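Local atomic coordinates of trafficking protein particle complex subunit 3 (Naegleria fowleri, PDB entry 6AQ3), a protein that probably acts in vesicle trafficking as a subunit of the TRAPP tethering complex and carries a covalently attached palmitoyl chain. Residues 80-85 with 156-161; 119-124 with 175-180; 125-130 with 141-146. One frame throughout, in Å; residues are numbered along the deposited sequence.

Interaction 1. Residues 80-85 with 156-161. With PLM (palmitic acid), chain N; EDO (1,2-ethanediol), chain O.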
loop_
_atom_site.group_PDB
_atom_site.type_symbol
_atom_site.label_atom_id
_atom_site.label_comp_id
_atom_site.label_asym_id
_atom_site.label_seq_id
_atom_site.Cartn_x
_atom_site.Cartn_y
_atom_site.Cartn_z
ATOM N N GLY C 80 -21.377 18.916 10.412
ATOM C CA GLY C 80 -21.065 20.233 10.934
ATOM C C GLY C 80 -19.716 20.320 11.601
ATOM O O GLY C 80 -19.245 21.421 11.904
ATOM N N ALA C 81 -19.066 19.173 11.796
ATOM C CA ALA C 81 -17.703 19.125 12.295
ATOM C C ALA C 81 -16.736 19.680 11.257
ATOM O O ALA C 81 -15.563 19.924 11.568
ATOM C CB ALA C 81 -17.333 17.691 12.674
ATOM N N CYS C 82 -17.220 19.875 10.028
ATOM C CA CYS C 82 -16.415 20.276 8.887
ATOM C C CYS C 82 -16.962 21.561 8.282
ATOM O O CYS C 82 -16.845 21.786 7.079
ATOM C CB CYS C 82 -16.434 19.173 7.833
ATOM S SG CYS C 82 -15.697 17.629 8.360
ATOM N N ARG C 83 -17.502 22.446 9.119
ATOM C CA ARG C 83 -18.087 23.669 8.587
ATOM C C ARG C 83 -17.014 24.693 8.250
ATOM O O ARG C 83 -17.120 25.398 7.240
ATOM C CB ARG C 83 -19.057 24.277 9.607
ATOM C CG ARG C 83 -19.905 25.403 9.048
ATOM C CD ARG C 83 -20.682 26.138 10.127
ATOM N NE ARG C 83 -19.855 27.150 10.785
ATOM C CZ ARG C 83 -19.220 26.970 11.939
ATOM N NH1 ARG C 83 -18.501 27.958 12.451
ATOM N NH2 ARG C 83 -19.285 25.800 12.570
ATOM N N GLU C 84 -15.972 24.786 9.071
ATOM C CA GLU C 84 -14.939 25.782 8.860
ATOM C C GLU C 84 -13.603 25.114 8.564
ATOM O O GLU C 84 -13.261 24.081 9.147
ATOM C CB GLU C 84 -14.811 26.707 10.076
ATOM C CG GLU C 84 -15.943 27.723 10.187
ATOM C CD GLU C 84 -15.687 28.952 9.329
ATOM O OE1 GLU C 84 -14.606 29.563 9.473
ATOM O OE2 GLU C 84 -16.548 29.290 8.484
ATOM N N PHE C 85 -12.831 25.779 7.697
ATOM C CA PHE C 85 -11.510 25.308 7.294
ATOM C C PHE C 85 -10.589 25.168 8.496
ATOM O O PHE C 85 -9.769 24.245 8.553
ATOM C CB PHE C 85 -10.908 26.270 6.270
ATOM C CG PHE C 85 -9.465 25.955 5.894
ATOM C CD1 PHE C 85 -9.153 24.911 5.030
ATOM C CD2 PHE C 85 -8.428 26.714 6.419
ATOM C CE1 PHE C 85 -7.835 24.637 4.687
ATOM C CE2 PHE C 85 -7.116 26.450 6.084
ATOM C CZ PHE C 85 -6.817 25.407 5.216
ATOM N N GLU C 156 -12.279 18.394 -0.503
ATOM C CA GLU C 156 -13.201 18.748 -1.574
ATOM C C GLU C 156 -14.569 18.146 -1.318
ATOM O O GLU C 156 -15.598 18.777 -1.583
ATOM C CB GLU C 156 -12.663 18.275 -2.917
ATOM C CG GLU C 156 -13.533 18.694 -4.101
ATOM C CD GLU C 156 -12.978 18.222 -5.438
ATOM O OE1 GLU C 156 -13.716 17.542 -6.186
ATOM O OE2 GLU C 156 -11.806 18.537 -5.744
ATOM N N MET C 157 -14.602 16.939 -0.759
ATOM C CA MET C 157 -15.884 16.310 -0.484
ATOM C C MET C 157 -16.672 17.036 0.602
ATOM O O MET C 157 -17.906 16.942 0.625
ATOM C CB MET C 157 -15.649 14.848 -0.113
ATOM C CG MET C 157 -15.052 14.031 -1.260
ATOM S SD MET C 157 -16.038 14.140 -2.778
ATOM C CE MET C 157 -15.074 15.318 -3.730
ATOM N N VAL C 158 -16.003 17.771 1.491
ATOM C CA VAL C 158 -16.704 18.636 2.439
ATOM C C VAL C 158 -16.629 20.073 1.931
ATOM O O VAL C 158 -16.521 21.024 2.718
ATOM C CB VAL C 158 -16.160 18.489 3.872
ATOM C CG1 VAL C 158 -16.607 17.156 4.464
ATOM C CG2 VAL C 158 -14.652 18.552 3.880
ATOM N N LEU C 159 -16.606 20.216 0.600
ATOM C CA LEU C 159 -16.885 21.476 -0.099
ATOM C C LEU C 159 -15.841 22.550 0.186
ATOM O O LEU C 159 -16.157 23.734 0.300
ATOM C CB LEU C 159 -18.294 21.995 0.213
ATOM C CG LEU C 159 -19.424 21.012 -0.086
ATOM C CD1 LEU C 159 -20.752 21.735 -0.064
ATOM C CD2 LEU C 159 -19.221 20.295 -1.413
ATOM N N MET C 160 -14.589 22.136 0.291
ATOM C CA MET C 160 -13.475 23.060 0.422
ATOM C C MET C 160 -12.476 22.765 -0.681
ATOM O O MET C 160 -12.027 21.624 -0.822
ATOM C CB MET C 160 -12.802 22.945 1.784
ATOM C CG MET C 160 -13.716 23.175 2.934
ATOM S SD MET C 160 -12.740 23.034 4.423
ATOM C CE MET C 160 -14.020 22.802 5.660
ATOM N N ARG C 161 -12.181 23.765 -1.496
ATOM C CA ARG C 161 -11.102 23.657 -2.460
ATOM C C ARG C 161 -9.834 24.157 -1.790
ATOM O O ARG C 161 -9.748 25.333 -1.413
ATOM C CB ARG C 161 -11.386 24.452 -3.734
ATOM C CG ARG C 161 -10.325 24.244 -4.841
ATOM C CD ARG C 161 -10.877 24.600 -6.206
ATOM N NE ARG C 161 -11.156 26.038 -6.286
ATOM C CZ ARG C 161 -10.251 26.990 -6.497
ATOM N NH1 ARG C 161 -8.969 26.676 -6.648
ATOM N NH2 ARG C 161 -10.629 28.268 -6.542
HETATM C C1 PLM N . -13.936 17.892 8.071
HETATM O O2 PLM N . -13.415 18.976 7.682
HETATM C C2 PLM N . -13.046 16.561 8.350
HETATM C C3 PLM N . -11.597 16.524 7.820
HETATM C C4 PLM N . -11.348 15.474 6.720
HETATM C C5 PLM N . -10.305 14.379 7.071
HETATM C C6 PLM N . -9.547 13.823 5.840
HETATM C C7 PLM N . -8.569 12.659 6.136
HETATM C C8 PLM N . -7.135 12.875 5.587
HETATM C C9 PLM N . -6.246 11.610 5.666
HETATM C CA PLM N . -4.712 11.889 5.726
HETATM C CB PLM N . -3.834 10.613 5.741
HETATM C CC PLM N . -3.247 10.235 4.357
HETATM C CD PLM N . -2.907 8.735 4.215
HETATM C CE PLM N . -1.835 8.406 3.145
HETATM C CF PLM N . -1.875 6.929 2.681
HETATM C CG PLM N . -0.592 6.448 1.980
HETATM C C1 EDO O . -11.336 29.718 8.839
HETATM O O1 EDO O . -11.905 28.407 8.975
HETATM C C2 EDO O . -11.230 30.122 7.371
HETATM O O2 EDO O . -12.525 30.092 6.763
#
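The loop 80-85, which leads into helix 85-101, lies beside the turn joining helix 146-157 to strand 160-168, with CA atoms of Cys82 and Val158 6.7 Å apart and those of Phe85 and Met160 7.5 Å apart. The turn is a Schellman motif: Leu159 takes a positive phi of 66°, and its N bonds back to Glu156 O at 2.8 Å. No hydrogen bond crosses between the segments; the contact is made by apolar side chains, one of them against backbone.

Cys82 carries the lipid. Its SG, anti to the carbonyl carbon, is covalently bound to C1 of palmitic acid at 1.8 Å, with O2 on the same carbon, as expected of a thioester. Val158 faces this linkage with both methyls. Its CG1 sits 3.9 Å from Cys82 CB. Val158 CG2, in the crowded position between backbone N and carbonyl carbon, is 4.0 Å from PLM O2.

Met160 fills the other half of the contact. Extended beyond CG (chi2 -179°), its chain crosses Phe85 obliquely and places CE against backbone, 3.3 Å from Cys82 O and close to the carbonyl carbon of Glu84. The sulfur lies at the ring edge, SD being 5.4 Å from the Phe85 centroid and 85° off the ring normal, a Met-aromatic contact. Phe85 also packs on Val181 and Leu183 of strand 177-186, while its N is hydrogen-bonded to Tyr186 OH. Glu84 OE1 accepts hydrogen bonds, one of them weak, from an ethanediol that probably comes from the crystallisation liquor.

Chemically, the acyl linkage is flanked by aliphatic carbon from Val158, and no polar group of the opposing segment bonds to it. Such surroundings are consistent with a sheltered thioester, like the covalently held palmitate of the TRAPP subunit Bet3.

Interaction 2. Residues 119-124 with 175-180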
loop_
_atom_site.group_PDB
_atom_site.type_symbol
_atom_site.label_atom_id
_atom_site.label_comp_id
_atom_site.label_asym_id
_atom_site.label_seq_id
_atom_site.Cartn_x
_atom_site.Cartn_y
_atom_site.Cartn_z
ATOM N N ILE C 119 0.958 21.299 8.930
ATOM C CA ILE C 119 0.914 20.075 9.721
ATOM C C ILE C 119 2.354 19.584 9.821
ATOM O O ILE C 119 2.967 19.232 8.807
ATOM C CB ILE C 119 0.000 19.012 9.077
ATOM C CG1 ILE C 119 -1.454 19.497 8.994
ATOM C CG2 ILE C 119 0.039 17.721 9.858
ATOM C CD1 ILE C 119 -2.397 18.539 8.250
ATOM N N VAL C 120 2.905 19.574 11.031
ATOM C CA VAL C 120 4.297 19.186 11.245
ATOM C C VAL C 120 4.351 17.883 12.026
ATOM O O VAL C 120 3.555 17.665 12.945
ATOM C CB VAL C 120 5.095 20.291 11.971
ATOM C CG1 VAL C 120 5.234 21.526 11.078
ATOM C CG2 VAL C 120 4.446 20.650 13.283
ATOM N N PHE C 121 5.303 17.020 11.663
ATOM C CA PHE C 121 5.484 15.736 12.331
ATOM C C PHE C 121 6.919 15.261 12.128
ATOM O O PHE C 121 7.532 15.558 11.099
ATOM C CB PHE C 121 4.486 14.673 11.833
ATOM C CG PHE C 121 4.344 14.587 10.343
ATOM C CD1 PHE C 121 3.655 15.556 9.626
ATOM C CD2 PHE C 121 4.850 13.484 9.660
ATOM C CE1 PHE C 121 3.496 15.446 8.260
ATOM C CE2 PHE C 121 4.704 13.359 8.293
ATOM C CZ PHE C 121 4.029 14.336 7.581
ATOM N N ASP C 122 7.471 14.586 13.138
ATOM C CA ASP C 122 8.858 14.135 13.077
ATOM C C ASP C 122 9.038 12.691 12.602
ATOM O O ASP C 122 10.158 12.330 12.225
ATOM C CB ASP C 122 9.581 14.369 14.418
ATOM C CG ASP C 122 8.976 13.619 15.591
ATOM O OD1 ASP C 122 7.903 12.995 15.429
ATOM O OD2 ASP C 122 9.601 13.668 16.689
ATOM N N GLU C 123 7.999 11.850 12.624
ATOM C CA GLU C 123 8.133 10.455 12.200
ATOM C C GLU C 123 7.103 10.117 11.130
ATOM O O GLU C 123 5.993 10.644 11.128
ATOM C CB GLU C 123 7.971 9.482 13.376
ATOM N N ASN C 124 7.482 9.233 10.213
ATOM C CA ASN C 124 6.596 8.833 9.129
ATOM C C ASN C 124 6.877 7.399 8.689
ATOM O O ASN C 124 7.897 7.140 8.029
ATOM C CB ASN C 124 6.742 9.781 7.931
ATOM C CG ASN C 124 5.788 9.433 6.787
ATOM O OD1 ASN C 124 5.082 8.425 6.825
ATOM N ND2 ASN C 124 5.783 10.261 5.756
ATOM N N ASP C 175 14.649 18.965 9.358
ATOM C CA ASP C 175 14.561 18.492 10.738
ATOM C C ASP C 175 13.219 17.835 11.061
ATOM O O ASP C 175 13.115 17.143 12.081
ATOM C CB ASP C 175 14.897 19.639 11.697
ATOM C CG ASP C 175 14.036 20.846 11.485
ATOM O OD1 ASP C 175 13.564 21.043 10.349
ATOM O OD2 ASP C 175 13.903 21.652 12.430
ATOM N N GLN C 176 12.186 18.087 10.256
ATOM C CA GLN C 176 10.882 17.469 10.443
ATOM C C GLN C 176 10.123 17.515 9.124
ATOM O O GLN C 176 10.545 18.161 8.162
ATOM C CB GLN C 176 10.100 18.193 11.542
ATOM C CG GLN C 176 9.737 19.612 11.158
ATOM C CD GLN C 176 9.021 20.355 12.268
ATOM O OE1 GLN C 176 9.108 19.978 13.433
ATOM N NE2 GLN C 176 8.338 21.435 11.915
ATOM N N SER C 177 8.969 16.856 9.109
ATOM C CA SER C 177 8.040 16.968 7.993
ATOM C C SER C 177 7.094 18.119 8.258
ATOM O O SER C 177 6.657 18.330 9.393
ATOM C CB SER C 177 7.234 15.685 7.774
ATOM O OG SER C 177 8.076 14.644 7.331
ATOM N N GLU C 178 6.793 18.868 7.205
ATOM C CA GLU C 178 5.830 19.950 7.275
ATOM C C GLU C 178 5.005 19.934 6.006
ATOM O O GLU C 178 5.562 19.948 4.905
ATOM C CB GLU C 178 6.518 21.307 7.440
ATOM C CG GLU C 178 5.526 22.490 7.314
ATOM C CD GLU C 178 6.168 23.853 7.538
ATOM O OE1 GLU C 178 7.392 23.913 7.801
ATOM O OE2 GLU C 178 5.439 24.869 7.444
ATOM N N ILE C 179 3.686 19.919 6.166
ATOM C CA ILE C 179 2.743 19.976 5.056
ATOM C C ILE C 179 1.883 21.230 5.225
ATOM O O ILE C 179 1.336 21.468 6.306
ATOM C CB ILE C 179 1.875 18.708 5.012
ATOM C CG1 ILE C 179 2.741 17.503 4.649
ATOM C CG2 ILE C 179 0.747 18.888 4.009
ATOM C CD1 ILE C 179 2.026 16.162 4.728
ATOM N N ARG C 180 1.781 22.029 4.168
ATOM C CA ARG C 180 1.044 23.282 4.173
ATOM C C ARG C 180 -0.339 23.049 3.584
ATOM O O ARG C 180 -0.468 22.399 2.543
ATOM C CB ARG C 180 1.766 24.342 3.345
ATOM C CG ARG C 180 1.233 25.770 3.512
ATOM C CD ARG C 180 1.508 26.224 4.926
ATOM N NE ARG C 180 1.293 27.648 5.119
ATOM C CZ ARG C 180 1.351 28.252 6.300
ATOM N NH1 ARG C 180 1.627 27.554 7.392
ATOM N NH2 ARG C 180 1.137 29.560 6.387
HETATM O O HOH W 1 8.803 13.012 9.462
HETATM O O HOH W 2 7.111 12.941 5.543
#
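Two inner strands of the antiparallel sheet, 116-121 and 177-186, pair here, the axes of the short segments 119-121 and 177-180 coming within 4.6 Å at 169°, close to antiparallel. Ile119 with Ile179 and Phe121 with Ser177 are hydrogen-bonded pairs; Val120 with Glu178, between them, is a non-hydrogen-bonded pair. Ile119 N donates to Ile179 O at 2.7 Å in the carbonyl plane, and Ile179 N returns the bond to Ile119 O from above the Ile119 carbonyl plane. In the second pair, Ser177 N reaches Phe121 O at 2.8 Å, nearly along the C=O axis.

Phe121 CG occupies the crowded position between backbone N and carbonyl carbon (chi1 47°), which folds the ring across to the partner strand. Ser177 CB lies over its centre, 3.5 Å from the centroid, a CH-pi contact, while Ile179 CD1 meets the edge, 3.9 Å from CE1. On the other face of the sheet Val120 CG1 lies 3.2 Å from Gln176 NE2 and packs beside Glu178 CB.

Ser177 OG binds two waters, one reaching Phe121 O and the other Asn124 ND2. This satisfies a buried hydroxyl and carries the strand pair's polar links on to Asn124, beyond strand 116-121.

Interaction 3. Residues 125-130 with 141-146. With EDO (1,2-ethanediol), chain H.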
loop_
_atom_site.group_PDB
_atom_site.type_symbol
_atom_site.label_atom_id
_atom_site.label_comp_id
_atom_site.label_asym_id
_atom_site.label_seq_id
_atom_site.Cartn_x
_atom_site.Cartn_y
_atom_site.Cartn_z
ATOM N N PRO C 125 5.963 6.459 8.955
ATOM C CA PRO C 125 6.247 5.051 8.623
ATOM C C PRO C 125 6.491 4.789 7.150
ATOM O O PRO C 125 7.205 3.830 6.827
ATOM C CB PRO C 125 4.995 4.311 9.116
ATOM C CG PRO C 125 3.916 5.344 9.101
ATOM C CD PRO C 125 4.615 6.627 9.518
ATOM N N LEU C 126 5.959 5.615 6.243
ATOM C CA LEU C 126 6.268 5.408 4.830
ATOM C C LEU C 126 7.747 5.610 4.553
ATOM O O LEU C 126 8.272 5.072 3.574
ATOM C CB LEU C 126 5.456 6.344 3.940
ATOM C CG LEU C 126 3.942 6.387 4.086
ATOM C CD1 LEU C 126 3.426 7.344 3.018
ATOM C CD2 LEU C 126 3.291 4.992 4.005
ATOM N N ASN C 127 8.429 6.405 5.380
ATOM C CA ASN C 127 9.841 6.727 5.177
ATOM C C ASN C 127 10.805 5.655 5.674
ATOM O O ASN C 127 12.009 5.794 5.441
ATOM C CB ASN C 127 10.191 8.053 5.867
ATOM C CG ASN C 127 9.717 9.252 5.092
ATOM O OD1 ASN C 127 9.156 9.119 4.010
ATOM N ND2 ASN C 127 9.948 10.439 5.639
ATOM N N ASP C 128 10.321 4.636 6.383
ATOM C CA ASP C 128 11.192 3.660 7.040
ATOM C C ASP C 128 12.149 2.972 6.070
ATOM O O ASP C 128 11.742 2.447 5.030
ATOM C CB ASP C 128 10.335 2.621 7.762
ATOM C CG ASP C 128 9.711 3.170 9.033
ATOM O OD1 ASP C 128 9.913 4.372 9.321
ATOM O OD2 ASP C 128 8.996 2.413 9.722
ATOM N N PHE C 129 13.433 2.983 6.423
ATOM C CA PHE C 129 14.490 2.304 5.678
ATOM C C PHE C 129 14.673 2.881 4.271
ATOM O O PHE C 129 15.290 2.246 3.406
ATOM C CB PHE C 129 14.215 0.797 5.611
ATOM C CG PHE C 129 14.095 0.139 6.966
ATOM C CD1 PHE C 129 14.888 0.546 8.034
ATOM C CD2 PHE C 129 13.166 -0.870 7.177
ATOM C CE1 PHE C 129 14.770 -0.051 9.282
ATOM C CE2 PHE C 129 13.045 -1.479 8.427
ATOM C CZ PHE C 129 13.849 -1.065 9.480
ATOM N N VAL C 130 14.162 4.083 4.023
ATOM C CA VAL C 130 14.264 4.736 2.722
ATOM C C VAL C 130 15.442 5.694 2.772
ATOM O O VAL C 130 15.644 6.405 3.765
ATOM C CB VAL C 130 12.964 5.486 2.362
ATOM C CG1 VAL C 130 13.127 6.270 1.058
ATOM C CG2 VAL C 130 11.799 4.526 2.267
ATOM N N LEU C 141 12.495 15.340 -4.567
ATOM C CA LEU C 141 11.374 14.412 -4.520
ATOM C C LEU C 141 10.665 14.542 -3.182
ATOM O O LEU C 141 11.304 14.616 -2.125
ATOM C CB LEU C 141 11.878 12.975 -4.679
ATOM C CG LEU C 141 10.914 11.841 -4.352
ATOM C CD1 LEU C 141 9.905 11.699 -5.476
ATOM C CD2 LEU C 141 11.700 10.536 -4.114
ATOM N N TYR C 142 9.341 14.577 -3.218
ATOM C CA TYR C 142 8.560 14.494 -1.987
ATOM C C TYR C 142 7.986 13.083 -1.922
ATOM O O TYR C 142 6.860 12.812 -2.367
ATOM C CB TYR C 142 7.495 15.580 -1.928
ATOM C CG TYR C 142 8.070 16.928 -1.574
ATOM C CD1 TYR C 142 8.769 17.113 -0.375
ATOM C CD2 TYR C 142 7.891 18.036 -2.417
ATOM C CE1 TYR C 142 9.296 18.364 -0.027
ATOM C CE2 TYR C 142 8.418 19.300 -2.082
ATOM C CZ TYR C 142 9.119 19.447 -0.884
ATOM O OH TYR C 142 9.645 20.664 -0.529
ATOM N N TYR C 143 8.777 12.198 -1.313
ATOM C CA TYR C 143 8.499 10.767 -1.286
ATOM C C TYR C 143 7.062 10.452 -0.879
ATOM O O TYR C 143 6.440 9.548 -1.446
ATOM C CB TYR C 143 9.478 10.093 -0.328
ATOM C CG TYR C 143 9.404 8.585 -0.348
ATOM C CD1 TYR C 143 10.120 7.841 -1.282
ATOM C CD2 TYR C 143 8.595 7.913 0.549
ATOM C CE1 TYR C 143 10.050 6.439 -1.297
ATOM C CE2 TYR C 143 8.511 6.555 0.538
ATOM C CZ TYR C 143 9.234 5.818 -0.384
ATOM O OH TYR C 143 9.111 4.460 -0.370
ATOM N N SER C 144 6.518 11.186 0.098
ATOM C CA SER C 144 5.183 10.944 0.641
ATOM C C SER C 144 4.114 11.877 0.080
ATOM O O SER C 144 3.090 12.086 0.741
ATOM C CB SER C 144 5.195 11.087 2.156
ATOM O OG SER C 144 6.021 10.119 2.734
ATOM N N ASN C 145 4.290 12.382 -1.146
ATOM C CA ASN C 145 3.386 13.405 -1.661
ATOM C C ASN C 145 1.952 12.912 -1.783
ATOM O O ASN C 145 1.021 13.735 -1.785
ATOM C CB ASN C 145 3.860 13.909 -3.019
ATOM C CG ASN C 145 3.656 15.411 -3.174
ATOM O OD1 ASN C 145 3.670 16.140 -2.184
ATOM N ND2 ASN C 145 3.505 15.881 -4.416
ATOM N N ILE C 146 1.751 11.590 -1.834
ATOM C CA ILE C 146 0.405 11.030 -1.856
ATOM C C ILE C 146 -0.441 11.571 -0.702
ATOM O O ILE C 146 -1.671 11.642 -0.810
ATOM C CB ILE C 146 0.484 9.495 -1.838
ATOM C CG1 ILE C 146 -0.851 8.890 -2.254
ATOM C CG2 ILE C 146 0.845 9.002 -0.441
ATOM C CD1 ILE C 146 -0.729 7.449 -2.701
HETATM C C1 EDO H . 10.709 1.154 2.271
HETATM O O1 EDO H . 10.329 0.358 1.145
HETATM C C2 EDO H . 9.526 1.309 3.219
HETATM O O2 EDO H . 9.643 0.359 4.289
HETATM O O HOH W 3 7.431 3.788 1.489
#
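Tyr143 is the centre of this contact, its ring reaching across to the 125-130 segment with CG anti to the backbone N (chi1 -173°). Val130 meets it tip to tip: CG1 stands over one face, 3.9 Å from Tyr143 CE1 and offset toward the rim, in a CH-pi contact, while CG2 lies 3.8 Å from Tyr143 OH. Leu126 O approaches the same ring obliquely, 3.4 Å from CE2. A water in the ring plane completes the link, donating to Leu126 O at 2.6 Å and accepting from Tyr143 OH at 2.6 Å. No direct hydrogen bond crosses, and this water bridges the two segments.

Beside the ring, Leu126 CD1 packs 3.8 Å from Ser144 OG. Asn127 slides past Tyr143 in the opposite direction, its amide plane turned 68° from the ring and its OD1 touching, 3.7 Å from Tyr143 CD2.

Backbone turns set these groups in place. A type II turn from Asn127 to Val130, closed by Val130 N to Asn127 O at 3.1 Å, brings Val130 back over the tyrosine; a type I turn from Tyr142 to Asn145 presents Tyr143 and Ser144. Tyr143 O is held by Tyr35 OH.

Further out, helix 25-42 packs on Leu126, Tyr143 and Ile146, helix 49-75 touches Leu141 and Asn145, and strand 160-168 contributes Tyr166 behind Ser144.

In the fold
The palmitoyl chain links interactions 1 and 3. It starts at the thioester of interaction 1 and ends near interaction 3, where its terminal carbon CG is 3.8 Å from Ile146 CG2 and Leu126 is about 4 Å away. Interaction 2 lies to one side without touching the lipid, the Ile119 side chain being about 7 Å from it. Centres of interactions 1 and 3 are 27 Å apart, on opposite sides of the chain's centre. Interactions 2 and 3 adjoin, Asn124 ND2 lying 3.0 Å from Ser144 OG in a weak hydrogen bond. Interactions 1 and 2 do not touch (nearest atoms about 7 Å apart) but reach one sheet through neighbouring strands 160-168 and 177-186.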